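PDB 3RPZ: ADP/ATP-dependent NAD(P)H-hydrate dehydratase from Bacillus subtilis, which catalyses the ADP- or ATP-dependent dehydration of hydrated NADH and NADPH, turning the damaged nicotinamide cofactors back into their normal reduced forms. Local coordinates for residues Ile148-Pro153 and Thr220-Ile225; Val185-Leu188 and Gln192-Ile195; Ile195-Pro198 and Cys202-Asn205. All coordinates share one frame; numbering follows the deposited sequence.

Contact 1: Ile148-Pro153 and Thr220-Ile225; sequences ILTPHP and TLTGMI. With NPW (beta-6-hydroxy-1,4,5,6-tetrahydronicotinamide adenine dinucleotide phosphate), chain D.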
loop_
_atom_site.group_PDB
_atom_site.type_symbol
_atom_site.label_atom_id
_atom_site.label_comp_id
_atom_site.label_asym_id
_atom_site.label_seq_id
_atom_site.Cartn_x
_atom_site.Cartn_y
_atom_site.Cartn_z
ATOM N N ILE A 148 2.308 32.014 6.848
ATOM C CA ILE A 148 3.600 31.381 6.621
ATOM C C ILE A 148 3.704 30.986 5.170
ATOM O O ILE A 148 2.940 30.137 4.682
ATOM C CB ILE A 148 3.757 30.137 7.543
ATOM C CG1 ILE A 148 3.664 30.522 9.034
ATOM C CG2 ILE A 148 5.053 29.320 7.216
ATOM C CD1 ILE A 148 3.012 29.399 9.876
ATOM N N LEU A 149 4.608 31.650 4.421
ATOM C CA LEU A 149 4.845 31.366 3.028
ATOM C C LEU A 149 6.026 30.453 2.904
ATOM O O LEU A 149 7.050 30.688 3.544
ATOM C CB LEU A 149 5.129 32.687 2.284
ATOM C CG LEU A 149 4.133 33.839 2.533
ATOM C CD1 LEU A 149 4.531 35.021 1.642
ATOM C CD2 LEU A 149 2.683 33.406 2.244
ATOM N N THR A 150 5.957 29.433 2.041
ATOM C CA THR A 150 7.031 28.460 1.915
ATOM C C THR A 150 7.618 28.325 0.498
ATOM O O THR A 150 7.655 27.252 -0.065
ATOM C CB THR A 150 6.613 27.093 2.478
ATOM O OG1 THR A 150 5.570 26.524 1.651
ATOM C CG2 THR A 150 6.117 27.164 3.916
ATOM N N PRO A 151 8.070 29.430 -0.094
ATOM C CA PRO A 151 8.636 29.380 -1.421
ATOM C C PRO A 151 10.003 28.710 -1.517
ATOM O O PRO A 151 10.896 28.950 -0.708
ATOM C CB PRO A 151 8.771 30.846 -1.793
ATOM C CG PRO A 151 9.077 31.509 -0.483
ATOM C CD PRO A 151 8.176 30.775 0.484
ATOM N N HIS A 152 10.187 27.970 -2.601
ATOM C CA HIS A 152 11.535 27.771 -3.105
ATOM C C HIS A 152 11.952 29.006 -3.890
ATOM O O HIS A 152 11.156 29.933 -4.109
ATOM C CB HIS A 152 11.659 26.464 -3.894
ATOM C CG HIS A 152 10.807 26.383 -5.115
ATOM N ND1 HIS A 152 10.756 27.364 -6.099
ATOM C CD2 HIS A 152 10.033 25.364 -5.552
ATOM C CE1 HIS A 152 9.909 26.965 -7.046
ATOM N NE2 HIS A 152 9.477 25.740 -6.751
ATOM N N PRO A 153 13.211 29.104 -4.310
ATOM C CA PRO A 153 13.659 30.349 -4.966
ATOM C C PRO A 153 12.848 30.754 -6.224
ATOM O O PRO A 153 12.682 31.921 -6.468
ATOM C CB PRO A 153 15.137 30.055 -5.269
ATOM C CG PRO A 153 15.535 29.225 -4.117
ATOM C CD PRO A 153 14.350 28.297 -3.866
ATOM N N THR A 220 5.563 17.457 1.324
ATOM C CA THR A 220 5.663 16.869 2.629
ATOM C C THR A 220 5.932 17.944 3.727
ATOM O O THR A 220 5.356 17.926 4.815
ATOM C CB THR A 220 6.760 15.820 2.618
ATOM O OG1 THR A 220 6.429 14.769 1.699
ATOM C CG2 THR A 220 6.975 15.216 4.000
ATOM N N LEU A 221 6.903 18.835 3.467
ATOM C CA LEU A 221 7.241 19.873 4.426
ATOM C C LEU A 221 6.021 20.709 4.792
ATOM O O LEU A 221 5.803 20.992 5.978
ATOM C CB LEU A 221 8.394 20.762 3.930
ATOM C CG LEU A 221 8.691 21.930 4.838
ATOM C CD1 LEU A 221 9.237 21.483 6.181
ATOM C CD2 LEU A 221 9.695 22.880 4.143
ATOM N N THR A 222 5.220 21.131 3.810
ATOM C CA THR A 222 4.036 21.935 4.114
ATOM C C THR A 222 3.151 21.229 5.119
ATOM O O THR A 222 2.651 21.794 6.075
ATOM C CB THR A 222 3.293 22.213 2.823
ATOM O OG1 THR A 222 4.127 23.068 2.038
ATOM C CG2 THR A 222 1.940 22.889 3.063
ATOM N N GLY A 223 2.969 19.935 4.901
ATOM C CA GLY A 223 2.201 19.133 5.867
ATOM C C GLY A 223 2.816 19.055 7.241
ATOM O O GLY A 223 2.128 19.188 8.270
ATOM N N MET A 224 4.122 18.852 7.295
ATOM C CA MET A 224 4.799 18.823 8.589
ATOM C C MET A 224 4.612 20.142 9.375
ATOM O O MET A 224 4.334 20.150 10.571
ATOM C CB MET A 224 6.262 18.478 8.434
ATOM C CG MET A 224 6.497 17.078 8.002
ATOM S SD MET A 224 8.247 16.675 7.739
ATOM C CE MET A 224 8.948 17.009 9.328
ATOM N N ILE A 225 4.745 21.279 8.680
ATOM C CA ILE A 225 4.498 22.568 9.331
ATOM C C ILE A 225 3.051 22.634 9.858
ATOM O O ILE A 225 2.812 23.049 10.996
ATOM C CB ILE A 225 4.775 23.732 8.409
ATOM C CG1 ILE A 225 6.237 23.733 7.954
ATOM C CG2 ILE A 225 4.569 25.058 9.123
ATOM C CD1 ILE A 225 6.574 24.741 6.798
HETATM P P NPW D . 15.557 25.723 -12.617
HETATM O O1 NPW D . 14.634 25.741 -13.814
HETATM O O2 NPW D . 15.905 24.391 -12.037
HETATM O O3 NPW D . 16.814 26.597 -12.781
HETATM P PA NPW D . 7.862 25.267 -10.332
HETATM P PB NPW D . 7.361 22.885 -8.739
HETATM C C1A NPW D . 13.265 27.006 -9.723
HETATM C C1B NPW D . 3.473 20.577 -7.422
HETATM N N1C NPW D . 4.153 19.328 -7.175
HETATM N N1D NPW D . 17.399 27.165 -6.728
HETATM C C2A NPW D . 13.548 26.122 -10.937
HETATM O O2A NPW D . 14.787 26.553 -11.463
HETATM C C2B NPW D . 3.775 21.685 -6.407
HETATM O O2B NPW D . 3.116 21.491 -5.181
HETATM C C2C NPW D . 3.560 18.165 -7.126
HETATM C C2D NPW D . 17.174 27.723 -7.926
HETATM C C3A NPW D . 12.364 26.419 -11.842
HETATM O O3A NPW D . 12.518 27.652 -12.575
HETATM C C3B NPW D . 3.239 22.882 -7.219
HETATM O O3B NPW D . 1.818 22.929 -7.029
HETATM C C3C NPW D . 3.979 16.935 -7.051
HETATM N N3D NPW D . 16.067 27.653 -8.684
HETATM C C4B NPW D . 3.577 22.480 -8.662
HETATM O O4B NPW D . 3.911 21.062 -8.678
HETATM C C4C NPW D . 5.493 16.759 -7.068
HETATM C C4D NPW D . 15.112 26.941 -8.071
HETATM O O4D NPW D . 11.839 26.989 -9.609
HETATM C C4E NPW D . 11.253 26.586 -10.823
HETATM C C5A NPW D . 15.251 26.279 -6.821
HETATM C C5B NPW D . 4.765 23.252 -9.242
HETATM O O5B NPW D . 5.853 23.266 -8.314
HETATM C C5C NPW D . 6.134 17.980 -7.702
HETATM C C5E NPW D . 10.506 25.279 -10.550
HETATM O O5E NPW D . 9.328 25.586 -9.813
HETATM C C6C NPW D . 5.641 19.294 -7.034
HETATM O O6C NPW D . 5.995 19.393 -5.658
HETATM C C6D NPW D . 16.481 26.401 -6.094
HETATM N N6D NPW D . 16.755 25.863 -4.917
HETATM N N7A NPW D . 14.130 25.558 -6.457
HETATM C C7C NPW D . 3.119 15.800 -6.875
HETATM N N7C NPW D . 3.666 14.599 -6.766
HETATM O O7C NPW D . 1.870 15.947 -6.876
HETATM C C8A NPW D . 13.266 25.767 -7.524
HETATM N N9A NPW D . 13.903 26.618 -8.468
HETATM O OA1 NPW D . 7.730 25.444 -11.787
HETATM O OA2 NPW D . 7.114 26.091 -9.408
HETATM O OA3 NPW D . 7.661 23.691 -10.084
HETATM O OB1 NPW D . 8.186 23.302 -7.604
HETATM O OB2 NPW D . 7.434 21.460 -9.188
HETATM O O HOH W 1 6.888 23.710 1.681
#
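Beside the substrate and nucleotide pockets, T150, just past strand 147-149, meets T222 and I225 of helix 217-231, while H152 and P153 reach the bound hydrated NADPH. The two threonine hydroxyls are 3.8 Å apart (T150 OG1 to T222 OG1), too far for a direct bond, and a water bridges them. It lies 3.1 Å from T150 OG1 and donates to T222 OG1 at 2.9 Å. D131, just past strand 128-130, is hydrogen-bonded to T222 OG1 and weakly to T150 OG1. With chi1 of 67°, T150 holds OG1 between its backbone N and carbonyl carbon, which sets CG2 beside the backbone N, where it meets I225 CD1 tip to tip at 3.8 Å. The polar bridge thus has an apolar neighbour.

H152, at the N-cap position of helix 153-160, lays one ring face under the adenine: C8A of the ligand sits 3.3 Å above the imidazole plane, toward its rim. NE2 donates to diphosphate oxygen OB1 at 2.9 Å, somewhat bent at 143°. P153 adds an apolar wall, its CG 3.6 Å from adenine C6D. An alanine in place of H152 would probably leave OB1 without this donor and the C8A end of the adenine without its imidazole neighbour. K60, H26 and K27 of the second subunit also bond the ligand. A loop at the end of a sheet strand, packed against the first turns of a helix beside the bound ligands, is in keeping with the ribokinase-like fold of this family.

Contact 2: Val185-Leu188 and Gln192-Ile195; sequences VIVL and QTVI
L188 and V194 carry the backbone bonds of this contact, facing each other as an antiparallel hydrogen-bonded pair in the hairpin of strands 185-188 and 194-196. L188 N donates to V194 O at 2.8 Å, in the carbonyl plane, though the N-H itself is bent to 145°. The return bond, V194 N to L188 O, is longer at 3.0 Å and straighter at 160°, and here the donor is tilted out of the carbonyl plane.

Weaker CA-H...O contacts back both acceptors. V187 CA approaches V194 O at 3.3 Å, and T193 CA approaches L188 O at 3.4 Å, so each carbonyl receives one N-H and one C-H from the opposite segment. At the loop end, R171 is hydrogen-bonded to Q192 O and weakly to L188 O.

Apolar contacts divide between the two sides of the sheet. V187 and I195, a non-hydrogen-bonded pair, lie on the side covered by helix 235-256. V187 has CG1 anti to its backbone N (chi1 179°), which brings that methyl against T193 CG2 at 3.5 Å, a snug fit. Its other methyl, CG2, faces I195 CG2 at 4.4 Å, and V185 CG1 touches the same I195 branch. On the reverse side L188 and V194 meet at their roots, CB to CB 4.3 Å, and both pack on A175 of helix 171-182.

The polar end of T193 turns elsewhere: OG1 is bonded to G190 O, within the loop, and the residue touches the bound AMP. A beta hairpin packed between helices, whose connecting loop contributes to the AMP pocket, is the motif that this part of the ribokinase-like fold illustrates.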
loop_
_atom_site.group_PDB
_atom_site.type_symbol
_atom_site.label_atom_id
_atom_site.label_comp_id
_atom_site.label_asym_id
_atom_site.label_seq_id
_atom_site.Cartn_x
_atom_site.Cartn_y
_atom_site.Cartn_z
ATOM N N VAL A 185 5.638 35.269 7.697
ATOM C CA VAL A 185 6.785 34.388 7.832
ATOM C C VAL A 185 7.188 33.990 6.409
ATOM O O VAL A 185 6.301 33.697 5.579
ATOM C CB VAL A 185 6.471 33.143 8.676
ATOM C CG1 VAL A 185 7.735 32.257 8.855
ATOM C CG2 VAL A 185 5.894 33.570 10.043
ATOM N N ILE A 186 8.488 33.886 6.122
ATOM C CA ILE A 186 8.957 33.317 4.854
ATOM C C ILE A 186 9.944 32.232 5.156
ATOM O O ILE A 186 10.990 32.500 5.771
ATOM C CB ILE A 186 9.572 34.362 3.891
ATOM C CG1 ILE A 186 8.543 35.416 3.545
ATOM C CG2 ILE A 186 10.041 33.658 2.578
ATOM C CD1 ILE A 186 9.015 36.484 2.597
ATOM N N VAL A 187 9.634 31.008 4.722
ATOM C CA VAL A 187 10.508 29.860 4.747
ATOM C C VAL A 187 11.051 29.761 3.335
ATOM O O VAL A 187 10.384 29.264 2.446
ATOM C CB VAL A 187 9.790 28.569 5.153
ATOM C CG1 VAL A 187 10.752 27.400 5.137
ATOM C CG2 VAL A 187 9.127 28.729 6.519
ATOM N N LEU A 188 12.235 30.337 3.116
ATOM C CA LEU A 188 12.864 30.352 1.803
ATOM C C LEU A 188 13.715 29.099 1.691
ATOM O O LEU A 188 14.821 29.001 2.291
ATOM C CB LEU A 188 13.703 31.606 1.584
ATOM C CG LEU A 188 14.518 31.636 0.301
ATOM C CD1 LEU A 188 13.580 31.589 -0.924
ATOM C CD2 LEU A 188 15.429 32.866 0.219
ATOM N N GLN A 192 20.451 25.261 3.362
ATOM C CA GLN A 192 20.391 26.280 4.392
ATOM C C GLN A 192 19.144 27.109 4.247
ATOM O O GLN A 192 19.202 28.314 3.967
ATOM C CB GLN A 192 21.665 27.132 4.440
ATOM C CG GLN A 192 22.892 26.284 4.715
ATOM C CD GLN A 192 24.116 27.098 5.058
ATOM O OE1 GLN A 192 24.275 28.235 4.626
ATOM N NE2 GLN A 192 25.002 26.498 5.792
ATOM N N THR A 193 18.005 26.447 4.393
ATOM C CA THR A 193 16.723 27.121 4.357
ATOM C C THR A 193 16.741 28.300 5.330
ATOM O O THR A 193 17.202 28.167 6.479
ATOM C CB THR A 193 15.583 26.134 4.682
ATOM O OG1 THR A 193 15.392 25.261 3.546
ATOM C CG2 THR A 193 14.229 26.862 4.967
ATOM N N VAL A 194 16.196 29.416 4.895
ATOM C CA VAL A 194 16.058 30.611 5.743
ATOM C C VAL A 194 14.659 30.673 6.310
ATOM O O VAL A 194 13.676 30.476 5.552
ATOM C CB VAL A 194 16.304 31.932 4.972
ATOM C CG1 VAL A 194 16.273 33.139 5.933
ATOM C CG2 VAL A 194 17.614 31.893 4.239
ATOM N N ILE A 195 14.513 30.825 7.623
ATOM C CA ILE A 195 13.216 31.040 8.245
ATOM C C ILE A 195 13.197 32.461 8.767
ATOM O O ILE A 195 13.841 32.774 9.775
ATOM C CB ILE A 195 12.930 30.038 9.380
ATOM C CG1 ILE A 195 13.125 28.584 8.934
ATOM C CG2 ILE A 195 11.468 30.253 9.913
ATOM C CD1 ILE A 195 14.540 28.014 9.098
#

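Contact 3: Ile195-Pro198 and Cys202-Asn205; sequences IAFP and CWLN
I195 and W203 form an antiparallel hydrogen-bonded pair, in which I195 N donates to W203 O at 2.9 Å, nearly straight at 168°, and W203 N returns a bond to I195 O at 3.0 Å. Both donors are tilted about 25° from the carbonyl planes they address. I195 O takes a further CA-H...O contact from C202 CA, and it also lies at the edge of the W203 ring, near the ring plane.

I195 runs alongside its partner strand. Its chi1 of -52° puts CG1 beside the backbone N, and the second torsion then swings CD1 past W203 O toward N205 CB, 4.1 Å away. The asparagine's amide is turned to other work, its ND2 bonded to T207 OG1. Strands 185-188, 194-196 and 202-204 are consecutive and antiparallel, a beta meander that finishes one side of an otherwise parallel sheet. Its two faces are packed by different helices: 235-256 covers I195, whereas 171-182 covers A196 and C202.

On that second face the non-hydrogen-bonded pair is small, A196 CB meeting C202 SG at 4.0 Å. The aromatic pair lies on the first. F197 CE2 approaches W203 CD1 at 4.1 Å, the indole atom lying at the phenyl edge near its plane. It is an oblique apolar touch, leaving each ring with further partners: K236 makes a cation-pi interaction with F197, and W9 and H13 set edge-to-face contacts with W203. Beyond W203, the backbone of L204 is bonded to P7 and W9, by which the N-terminal segment of the chain is held along the outer edge of strand 202-204.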
loop_
_atom_site.group_PDB
_atom_site.type_symbol
_atom_site.label_atom_id
_atom_site.label_comp_id
_atom_site.label_asym_id
_atom_site.label_seq_id
_atom_site.Cartn_x
_atom_site.Cartn_y
_atom_site.Cartn_z
ATOM N N ILE A 195 14.513 30.825 7.623
ATOM C CA ILE A 195 13.216 31.040 8.245
ATOM C C ILE A 195 13.197 32.461 8.767
ATOM O O ILE A 195 13.841 32.774 9.775
ATOM C CB ILE A 195 12.930 30.038 9.380
ATOM C CG1 ILE A 195 13.125 28.584 8.934
ATOM C CG2 ILE A 195 11.468 30.253 9.913
ATOM C CD1 ILE A 195 14.540 28.014 9.098
ATOM N N ALA A 196 12.509 33.349 8.051
ATOM C CA ALA A 196 12.445 34.765 8.353
ATOM C C ALA A 196 11.074 35.146 8.882
ATOM O O ALA A 196 10.071 34.872 8.244
ATOM C CB ALA A 196 12.795 35.588 7.139
ATOM N N PHE A 197 11.042 35.761 10.065
ATOM C CA PHE A 197 9.815 36.166 10.734
ATOM C C PHE A 197 9.594 37.669 10.520
ATOM O O PHE A 197 10.557 38.421 10.408
ATOM C CB PHE A 197 9.887 35.807 12.228
ATOM C CG PHE A 197 9.896 34.337 12.476
ATOM C CD1 PHE A 197 8.737 33.616 12.430
ATOM C CD2 PHE A 197 11.074 33.668 12.650
ATOM C CE1 PHE A 197 8.755 32.246 12.587
ATOM C CE2 PHE A 197 11.088 32.303 12.806
ATOM C CZ PHE A 197 9.946 31.588 12.795
ATOM N N PRO A 198 8.319 38.070 10.489
ATOM C CA PRO A 198 8.038 39.463 10.145
ATOM C C PRO A 198 8.399 40.416 11.261
ATOM O O PRO A 198 8.418 41.647 11.046
ATOM C CB PRO A 198 6.563 39.447 9.846
ATOM C CG PRO A 198 6.005 38.217 10.544
ATOM C CD PRO A 198 7.112 37.217 10.537
ATOM N N CYS A 202 15.313 35.840 12.525
ATOM C CA CYS A 202 15.640 35.026 11.378
ATOM C C CYS A 202 16.620 33.947 11.784
ATOM O O CYS A 202 17.507 34.163 12.628
ATOM C CB CYS A 202 16.205 35.906 10.309
ATOM S SG CYS A 202 16.432 35.221 8.682
ATOM N N TRP A 203 16.441 32.774 11.186
ATOM C CA TRP A 203 17.256 31.589 11.452
ATOM C C TRP A 203 17.600 30.908 10.146
ATOM O O TRP A 203 16.924 31.080 9.133
ATOM C CB TRP A 203 16.514 30.607 12.354
ATOM C CG TRP A 203 16.119 31.151 13.679
ATOM C CD1 TRP A 203 14.984 31.906 13.987
ATOM C CD2 TRP A 203 16.826 31.004 14.907
ATOM N NE1 TRP A 203 14.960 32.190 15.314
ATOM C CE2 TRP A 203 16.070 31.658 15.911
ATOM C CE3 TRP A 203 18.017 30.387 15.261
ATOM C CZ2 TRP A 203 16.468 31.691 17.229
ATOM C CZ3 TRP A 203 18.401 30.401 16.593
ATOM C CH2 TRP A 203 17.648 31.076 17.541
ATOM N N LEU A 204 18.682 30.127 10.180
ATOM C CA LEU A 204 19.046 29.191 9.106
ATOM C C LEU A 204 18.817 27.784 9.608
ATOM O O LEU A 204 19.095 27.475 10.762
ATOM C CB LEU A 204 20.496 29.344 8.680
ATOM C CG LEU A 204 20.920 30.702 8.142
ATOM C CD1 LEU A 204 22.395 30.639 7.679
ATOM C CD2 LEU A 204 20.028 31.189 6.994
ATOM N N ASN A 205 18.408 26.908 8.699
ATOM C CA ASN A 205 18.248 25.508 9.030
ATOM C C ASN A 205 19.510 24.724 8.701
ATOM O O ASN A 205 19.983 24.809 7.562
ATOM C CB ASN A 205 17.122 24.892 8.223
ATOM C CG ASN A 205 16.874 23.477 8.681
ATOM O OD1 ASN A 205 16.579 23.241 9.841
ATOM N ND2 ASN A 205 17.022 22.525 7.772
#

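The three contacts run outward across one sheet. Contact 1 lies almost at the chain's centre, the centres of contacts 2 and 3 about 11 Å and 14 Å from it; W203 and L204 of contact 3 are only partly buried. Contacts 1 and 2 meet along neighbouring strands 147-149 and 185-188, with L149 bonded to the backbone of V185 and V187. Contacts 2 and 3 share I195, and both draw on strand 194-196, with T193 O bonded to N205 N. Chemistry changes too: a water between hydroxyls and a methyl contact join contact 1, which also carries ligand-binding H152, whereas the outer pair rely on paired backbones, aliphatic groups in contact 2 and aromatic rings in contact 3.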